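PDB 4ECN: leucine-rich repeat protein from Bacteroides thetaiotaomicron, which is of unknown function but, as an extracellular leucine-rich repeat protein, probably binds other proteins. Local coordinates for residues N738-L743 against S761-S766; G782-R787 against I813-I818. All blocks are in the same frame, centred on the assembly; numbering follows the deposited sequence.

Contact 1 (N738-L743 against S761-S766)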
ATOM      1  N   ASN A 738      38.202  14.696  -2.983  1.00 45.21           N
ATOM      2  CA  ASN A 738      39.141  14.363  -4.047  1.00 45.11           C
ATOM      3  C   ASN A 738      40.521  14.614  -3.472  1.00 48.53           C
ATOM      4  O   ASN A 738      40.667  14.701  -2.244  1.00 48.28           O
ATOM      5  CB  ASN A 738      38.867  15.137  -5.348  1.00 45.33           C
ATOM      6  CG  ASN A 738      37.757  14.564  -6.181  1.00 54.27           C
ATOM      7  OD1 ASN A 738      38.000  13.811  -7.118  1.00 41.28           O
ATOM      8  ND2 ASN A 738      36.518  14.901  -5.848  1.00 42.33           N
ATOM      9  N   LYS A 739      41.520  14.764  -4.324  1.00 44.51           N
ATOM     10  CA  LYS A 739      42.885  15.013  -3.876  1.00 44.05           C
ATOM     11  C   LYS A 739      43.453  16.225  -4.645  1.00 47.45           C
ATOM     12  O   LYS A 739      44.673  16.328  -4.826  1.00 48.99           O
ATOM     13  CB  LYS A 739      43.722  13.734  -4.091  1.00 45.58           C
ATOM     14  CG  LYS A 739      43.338  12.553  -3.197  1.00 48.62           C
ATOM     15  CD  LYS A 739      44.063  11.289  -3.678  1.00 68.34           C
ATOM     16  CE  LYS A 739      43.842  10.055  -2.828  1.00 85.09           C
ATOM     17  NZ  LYS A 739      44.545   8.865  -3.392  1.00 90.46           N
ATOM     18  N   LEU A 740      42.559  17.153  -5.064  1.00 41.20           N
ATOM     19  CA  LEU A 740      42.876  18.330  -5.887  1.00 40.83           C
ATOM     20  C   LEU A 740      43.833  19.264  -5.214  1.00 45.80           C
ATOM     21  O   LEU A 740      43.651  19.597  -4.052  1.00 46.31           O
ATOM     22  CB  LEU A 740      41.613  19.137  -6.266  1.00 39.90           C
ATOM     23  CG  LEU A 740      40.507  18.385  -7.001  1.00 42.10           C
ATOM     24  CD1 LEU A 740      39.177  19.072  -6.835  1.00 40.55           C
ATOM     25  CD2 LEU A 740      40.877  18.130  -8.422  1.00 44.02           C
ATOM     26  N   THR A 741      44.835  19.709  -5.970  1.00 43.34           N
ATOM     27  CA  THR A 741      45.872  20.655  -5.526  1.00 43.50           C
ATOM     28  C   THR A 741      45.805  21.922  -6.358  1.00 46.07           C
ATOM     29  O   THR A 741      46.368  22.932  -5.946  1.00 45.78           O
ATOM     30  CB  THR A 741      47.301  20.031  -5.593  1.00 48.25           C
ATOM     31  OG1 THR A 741      47.659  19.699  -6.947  1.00 48.78           O
ATOM     32  CG2 THR A 741      47.448  18.815  -4.687  1.00 42.67           C
ATOM     33  N   SER A 742      45.133  21.860  -7.539  1.00 42.53           N
ATOM     34  CA  SER A 742      44.993  22.983  -8.473  1.00 42.70           C
ATOM     35  C   SER A 742      43.816  22.832  -9.430  1.00 45.45           C
ATOM     36  O   SER A 742      43.333  21.733  -9.711  1.00 44.31           O
ATOM     37  CB  SER A 742      46.264  23.176  -9.309  1.00 47.99           C
ATOM     38  OG  SER A 742      46.652  22.061 -10.099  1.00 57.69           O
ATOM     39  N   LEU A 743      43.400  23.982  -9.960  1.00 41.79           N
ATOM     40  CA  LEU A 743      42.369  24.116 -10.976  1.00 40.75           C
ATOM     41  C   LEU A 743      43.045  24.793 -12.189  1.00 47.77           C
ATOM     42  O   LEU A 743      44.222  24.513 -12.431  1.00 49.19           O
ATOM     43  CB  LEU A 743      41.156  24.888 -10.402  1.00 39.73           C
ATOM     44  CG  LEU A 743      40.404  24.226  -9.226  1.00 41.97           C
ATOM     45  CD1 LEU A 743      39.261  25.113  -8.751  1.00 40.49           C
ATOM     46  CD2 LEU A 743      39.851  22.843  -9.617  1.00 41.70           C
ATOM     47  N   SER A 761      35.563  21.260  -0.782  1.00 41.67           N
ATOM     48  CA  SER A 761      35.900  20.842   0.579  1.00 41.50           C
ATOM     49  C   SER A 761      36.495  19.448   0.579  1.00 47.28           C
ATOM     50  O   SER A 761      36.102  18.619  -0.251  1.00 47.81           O
ATOM     51  CB  SER A 761      34.683  20.885   1.491  1.00 42.86           C
ATOM     52  OG  SER A 761      34.240  22.223   1.619  1.00 51.30           O
ATOM     53  N   TYR A 762      37.443  19.184   1.512  1.00 43.15           N
ATOM     54  CA  TYR A 762      38.134  17.896   1.665  1.00 42.09           C
ATOM     55  C   TYR A 762      38.906  17.604   0.381  1.00 46.65           C
ATOM     56  O   TYR A 762      38.504  16.785  -0.438  1.00 47.09           O
ATOM     57  CB  TYR A 762      37.151  16.765   2.024  1.00 42.41           C
ATOM     58  CG  TYR A 762      36.453  16.966   3.358  1.00 43.34           C
ATOM     59  CD1 TYR A 762      35.276  17.704   3.448  1.00 43.63           C
ATOM     60  CD2 TYR A 762      36.946  16.381   4.521  1.00 44.65           C
ATOM     61  CE1 TYR A 762      34.627  17.883   4.668  1.00 43.45           C
ATOM     62  CE2 TYR A 762      36.299  16.545   5.744  1.00 45.77           C
ATOM     63  CZ  TYR A 762      35.150  17.316   5.820  1.00 54.00           C
ATOM     64  OH  TYR A 762      34.519  17.489   7.037  1.00 59.68           O
ATOM     65  N   ASN A 763      39.957  18.389   0.170  1.00 43.37           N
ATOM     66  CA  ASN A 763      40.856  18.317  -0.968  1.00 43.27           C
ATOM     67  C   ASN A 763      42.242  18.659  -0.466  1.00 49.23           C
ATOM     68  O   ASN A 763      42.452  18.671   0.758  1.00 49.45           O
ATOM     69  CB  ASN A 763      40.395  19.215  -2.128  1.00 41.52           C
ATOM     70  CG  ASN A 763      39.471  18.491  -3.091  1.00 54.40           C
ATOM     71  OD1 ASN A 763      39.899  17.634  -3.855  1.00 45.29           O
ATOM     72  ND2 ASN A 763      38.191  18.820  -3.090  1.00 39.07           N
ATOM     73  N   CYS A 764      43.194  18.908  -1.385  1.00 46.21           N
ATOM     74  CA  CYS A 764      44.563  19.169  -0.997  1.00 46.89           C
ATOM     75  C   CYS A 764      45.035  20.523  -1.526  1.00 51.04           C
ATOM     76  O   CYS A 764      46.134  20.619  -2.074  1.00 52.32           O
ATOM     77  CB  CYS A 764      45.458  18.040  -1.486  1.00 48.15           C
ATOM     78  SG  CYS A 764      44.853  16.390  -1.059  1.00 52.37           S
ATOM     79  N   PHE A 765      44.257  21.587  -1.261  1.00 46.56           N
ATOM     80  CA  PHE A 765      44.604  22.948  -1.659  1.00 45.91           C
ATOM     81  C   PHE A 765      45.402  23.659  -0.548  1.00 52.65           C
ATOM     82  O   PHE A 765      44.922  23.802   0.583  1.00 53.33           O
ATOM     83  CB  PHE A 765      43.351  23.743  -2.012  1.00 46.29           C
ATOM     84  CG  PHE A 765      42.691  23.355  -3.316  1.00 46.98           C
ATOM     85  CD1 PHE A 765      43.250  23.730  -4.537  1.00 49.76           C
ATOM     86  CD2 PHE A 765      41.455  22.718  -3.324  1.00 46.86           C
ATOM     87  CE1 PHE A 765      42.607  23.430  -5.737  1.00 49.70           C
ATOM     88  CE2 PHE A 765      40.814  22.423  -4.526  1.00 48.84           C
ATOM     89  CZ  PHE A 765      41.399  22.768  -5.723  1.00 47.53           C
ATOM     90  N   SER A 766      46.640  24.054  -0.864  1.00 49.71           N
ATOM     91  CA  SER A 766      47.528  24.764   0.060  1.00 50.80           C
ATOM     92  C   SER A 766      47.546  26.272  -0.283  1.00 58.40           C
ATOM     93  O   SER A 766      48.012  27.129   0.500  1.00 59.56           O
ATOM     94  CB  SER A 766      48.927  24.171  -0.001  1.00 52.81           C
ATOM     95  OG  SER A 766      49.412  24.248  -1.328  1.00 60.31           O
TER
HETATM   96  O   HOH W   1      47.442  23.463  -3.572  1.00 37.09           O
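Phe-765 lays one face of its ring against the backbone carbonyl of Leu-740, where two successive turns of the leucine-rich repeat solenoid meet just after parallel strands 732-734 and 757-759. Leu-740 and Phe-765 hold equivalent positions of the repeat, two residues after Asn-738 and Asn-763 respectively. Leu-740 O stands 3.8 Å above the Phe-765 ring plane, over the ring centre. At the tip of the ring, CZ of Phe-765 approaches CB of Leu-740 at 3.7 Å and CG of Leu-743 at 3.9 Å, so the aromatic group continues the apolar interior between the turns. CG of Phe-765 is anti to its carbonyl carbon (chi1 -72°), and this torsion turns the ring back over the 738-743 backbone.

The same Leu-740 O is engaged from a second direction, accepting from the Cys-764 N at 2.8 Å. The side chain of Cys-764 points toward the 738-743 segment, and its SG rests 3.7 Å from CA of Lys-739. Beside it, Thr-741 brings its methyl CG2 to Cys-764 O, while OG1 of Thr-741 bonds to Thr-710 O in the preceding turn.

Asn-763 lies alongside Leu-740, the two side chains pointing the same way. Its OD1 accepts from Leu-740 N at 3.0 Å (N-H...O angle 152°), and its ND2 donates to Val-760 O and Leu-735 O. Both ends of this buried amide are thus used, which fixes its rotation and ties its own loop to the turn before. This is the asparagine ladder of leucine-rich repeats; Asn-738 forms the preceding rung. At the far end, water 1 donates to Thr-741 O at 2.7 Å and accepts from Ser-766 N at 2.9 Å.

Contact 2 (G782-R787 against I813-I818); sequences GIRHQR and IGSNDI
The guanidinium of Arg-787 meets Ser-815 edge-on and His-785 with one face. At that edge, NH1 and NH2 both donate to Ser-815 O, at 2.8 and 3.2 Å, an end-on grip whose acceptor lies near the guanidinium plane. Over the face sits CE1 of His-785; reciprocally, Arg-787 NH2 stands 3.4 Å above the centre of the imidazole, which also stacks with Tyr-762. An alanine in place of Arg-787 would probably leave Ser-815 O without its two donors and His-785 without cover on that face. The Arg-784 guanidinium turns one face to Gly-814 and Ser-815 CB, while its NH1 forms a salt bridge to Asp-833.

Deeper in, Asn-816 bridges the turns with both ends of its amide. ND2 donates to Ile-783 O at 3.0 Å, with that oxygen in the amide plane, and also to Ile-813 O within its own loop. OD1 accepts from Gln-786 N at 2.9 Å with an N-H...O angle of 166°, and water 2 donates to it as well. With its amide bonded to the backbone of the turn before and of its own loop, Asn-816 is a rung of the asparagine ladder of leucine-rich repeats.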
ATOM      1  N   GLY A 782      32.708  26.685  -1.188  1.00 43.25           N
ATOM      2  CA  GLY A 782      33.214  25.906  -0.061  1.00 43.09           C
ATOM      3  C   GLY A 782      34.579  25.295  -0.324  1.00 46.72           C
ATOM      4  O   GLY A 782      34.816  24.729  -1.390  1.00 46.23           O
ATOM      5  N   ILE A 783      35.490  25.436   0.642  1.00 42.77           N
ATOM      6  CA  ILE A 783      36.853  24.929   0.607  1.00 41.63           C
ATOM      7  C   ILE A 783      37.212  24.542   2.064  1.00 47.42           C
ATOM      8  O   ILE A 783      38.273  24.876   2.575  1.00 49.52           O
ATOM      9  CB  ILE A 783      37.819  25.965  -0.061  1.00 43.83           C
ATOM     10  CG1 ILE A 783      39.241  25.372  -0.280  1.00 42.94           C
ATOM     11  CG2 ILE A 783      37.841  27.307   0.693  1.00 44.43           C
ATOM     12  CD1 ILE A 783      40.123  26.116  -1.165  1.00 37.96           C
ATOM     13  N   ARG A 784      36.314  23.827   2.732  1.00 44.20           N
ATOM     14  CA  ARG A 784      36.548  23.366   4.102  1.00 44.89           C
ATOM     15  C   ARG A 784      37.563  22.232   4.168  1.00 50.74           C
ATOM     16  O   ARG A 784      37.705  21.484   3.202  1.00 52.94           O
ATOM     17  CB  ARG A 784      35.228  22.867   4.712  1.00 44.00           C
ATOM     18  CG  ARG A 784      34.419  23.915   5.474  1.00 51.10           C
ATOM     19  CD  ARG A 784      33.287  23.288   6.281  1.00 48.10           C
ATOM     20  NE  ARG A 784      33.737  22.146   7.095  1.00 53.54           N
ATOM     21  CZ  ARG A 784      34.096  22.204   8.379  1.00 77.87           C
ATOM     22  NH1 ARG A 784      34.019  23.351   9.051  1.00 57.62           N
ATOM     23  NH2 ARG A 784      34.512  21.109   9.005  1.00 78.04           N
ATOM     24  N   HIS A 785      38.241  22.075   5.309  1.00 45.52           N
ATOM     25  CA  HIS A 785      39.084  20.919   5.657  1.00 44.48           C
ATOM     26  C   HIS A 785      40.115  20.473   4.567  1.00 47.14           C
ATOM     27  O   HIS A 785      40.082  19.327   4.113  1.00 47.66           O
ATOM     28  CB  HIS A 785      38.121  19.742   5.920  1.00 44.75           C
ATOM     29  CG  HIS A 785      38.611  18.739   6.893  1.00 48.41           C
ATOM     30  ND1 HIS A 785      39.544  17.793   6.537  1.00 50.34           N
ATOM     31  CD2 HIS A 785      38.215  18.513   8.166  1.00 50.81           C
ATOM     32  CE1 HIS A 785      39.733  17.054   7.617  1.00 50.38           C
ATOM     33  NE2 HIS A 785      38.957  17.450   8.623  1.00 50.99           N
ATOM     34  N   GLN A 786      41.062  21.340   4.209  1.00 42.55           N
ATOM     35  CA  GLN A 786      42.121  20.998   3.252  1.00 41.39           C
ATOM     36  C   GLN A 786      43.253  20.308   3.978  1.00 48.66           C
ATOM     37  O   GLN A 786      43.763  20.831   4.984  1.00 50.24           O
ATOM     38  CB  GLN A 786      42.649  22.232   2.502  1.00 41.78           C
ATOM     39  CG  GLN A 786      41.605  23.032   1.750  1.00 39.41           C
ATOM     40  CD  GLN A 786      40.872  22.188   0.765  1.00 48.66           C
ATOM     41  OE1 GLN A 786      41.459  21.613  -0.142  1.00 45.72           O
ATOM     42  NE2 GLN A 786      39.569  22.078   0.942  1.00 43.16           N
ATOM     43  N   ARG A 787      43.642  19.124   3.493  1.00 44.93           N
ATOM     44  CA  ARG A 787      44.728  18.362   4.112  1.00 44.90           C
ATOM     45  C   ARG A 787      45.606  17.758   3.079  1.00 51.35           C
ATOM     46  O   ARG A 787      45.138  17.512   1.967  1.00 51.72           O
ATOM     47  CB  ARG A 787      44.192  17.226   5.012  1.00 42.25           C
ATOM     48  CG  ARG A 787      43.248  17.596   6.146  1.00 41.85           C
ATOM     49  CD  ARG A 787      43.912  18.354   7.269  1.00 47.63           C
ATOM     50  NE  ARG A 787      42.935  18.608   8.323  1.00 56.36           N
ATOM     51  CZ  ARG A 787      42.189  19.705   8.402  1.00 59.83           C
ATOM     52  NH1 ARG A 787      42.336  20.682   7.512  1.00 40.10           N
ATOM     53  NH2 ARG A 787      41.302  19.840   9.378  1.00 42.36           N
ATOM     54  N   ILE A 813      35.300  28.145   4.898  1.00 42.44           N
ATOM     55  CA  ILE A 813      36.759  28.074   4.969  1.00 40.61           C
ATOM     56  C   ILE A 813      37.150  27.471   6.338  1.00 43.82           C
ATOM     57  O   ILE A 813      38.325  27.483   6.721  1.00 43.76           O
ATOM     58  CB  ILE A 813      37.360  29.480   4.704  1.00 42.49           C
ATOM     59  CG1 ILE A 813      38.856  29.399   4.347  1.00 41.97           C
ATOM     60  CG2 ILE A 813      37.018  30.500   5.804  1.00 41.69           C
ATOM     61  CD1 ILE A 813      39.386  30.551   3.619  1.00 46.60           C
ATOM     62  N   GLY A 814      36.163  26.901   7.027  1.00 39.96           N
ATOM     63  CA  GLY A 814      36.369  26.272   8.325  1.00 40.36           C
ATOM     64  C   GLY A 814      37.229  25.027   8.252  1.00 46.41           C
ATOM     65  O   GLY A 814      37.333  24.393   7.192  1.00 46.53           O
ATOM     66  N   SER A 815      37.843  24.670   9.391  1.00 43.92           N
ATOM     67  CA  SER A 815      38.700  23.490   9.612  1.00 44.06           C
ATOM     68  C   SER A 815      39.930  23.524   8.700  1.00 47.57           C
ATOM     69  O   SER A 815      40.278  22.535   8.082  1.00 47.12           O
ATOM     70  CB  SER A 815      37.921  22.185   9.433  1.00 48.21           C
ATOM     71  OG  SER A 815      38.626  21.078   9.970  1.00 56.59           O
ATOM     72  N   ASN A 816      40.594  24.673   8.649  1.00 45.93           N
ATOM     73  CA  ASN A 816      41.852  24.935   7.942  1.00 45.88           C
ATOM     74  C   ASN A 816      42.784  25.573   8.946  1.00 52.18           C
ATOM     75  O   ASN A 816      42.501  25.488  10.145  1.00 53.27           O
ATOM     76  CB  ASN A 816      41.620  25.820   6.694  1.00 41.99           C
ATOM     77  CG  ASN A 816      40.941  25.092   5.548  1.00 57.92           C
ATOM     78  OD1 ASN A 816      41.391  24.035   5.104  1.00 49.41           O
ATOM     79  ND2 ASN A 816      39.909  25.689   4.960  1.00 43.12           N
ATOM     80  N   ASP A 817      43.850  26.244   8.501  1.00 48.88           N
ATOM     81  CA  ASP A 817      44.727  26.960   9.419  1.00 49.58           C
ATOM     82  C   ASP A 817      44.808  28.429   8.973  1.00 52.77           C
ATOM     83  O   ASP A 817      45.906  28.957   8.784  1.00 52.68           O
ATOM     84  CB  ASP A 817      46.122  26.294   9.493  1.00 52.09           C
ATOM     85  CG  ASP A 817      47.024  26.819  10.610  1.00 57.98           C
ATOM     86  OD1 ASP A 817      46.494  27.497  11.550  1.00 60.54           O
ATOM     87  OD2 ASP A 817      48.238  26.535  10.567  1.00 54.10           O
ATOM     88  N   ILE A 818      43.644  29.088   8.787  1.00 48.39           N
ATOM     89  CA  ILE A 818      43.638  30.476   8.311  1.00 48.65           C
ATOM     90  C   ILE A 818      44.239  31.363   9.418  1.00 55.26           C
ATOM     91  O   ILE A 818      43.954  31.187  10.606  1.00 57.48           O
ATOM     92  CB  ILE A 818      42.246  30.969   7.819  1.00 50.74           C
ATOM     93  CG1 ILE A 818      41.740  30.113   6.625  1.00 50.24           C
ATOM     94  CG2 ILE A 818      42.239  32.467   7.460  1.00 50.79           C
ATOM     95  CD1 ILE A 818      42.684  29.994   5.378  1.00 56.82           C
TER
HETATM   96  O   HOH W   2      44.143  23.269   5.660  1.00 53.54           O

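In the fold
Contacts 1 and 2 lie two steps apart along one solenoid, their centres 10 Å apart. Each joins the loops that follow neighbouring strands of the same parallel sheet, and together they span strands 732-734, 757-759, 780-782 and 810-812. The step between them joins 761-766 to 782-787: Ser-761 OG lies 2.8 Å from Arg-784 N, and Tyr-762 N lies 2.9 Å from Arg-784 O, both probable hydrogen bonds. Gln-786 takes the place in its turn that Asn-763 and Asn-816 hold in theirs; its OE1 accepts from Phe-765 N and its NE2 donates to Val-760 O. Neither contact includes the sodium site, whose ligands Gln-314 and Val-317 belong to the earlier part of the chain.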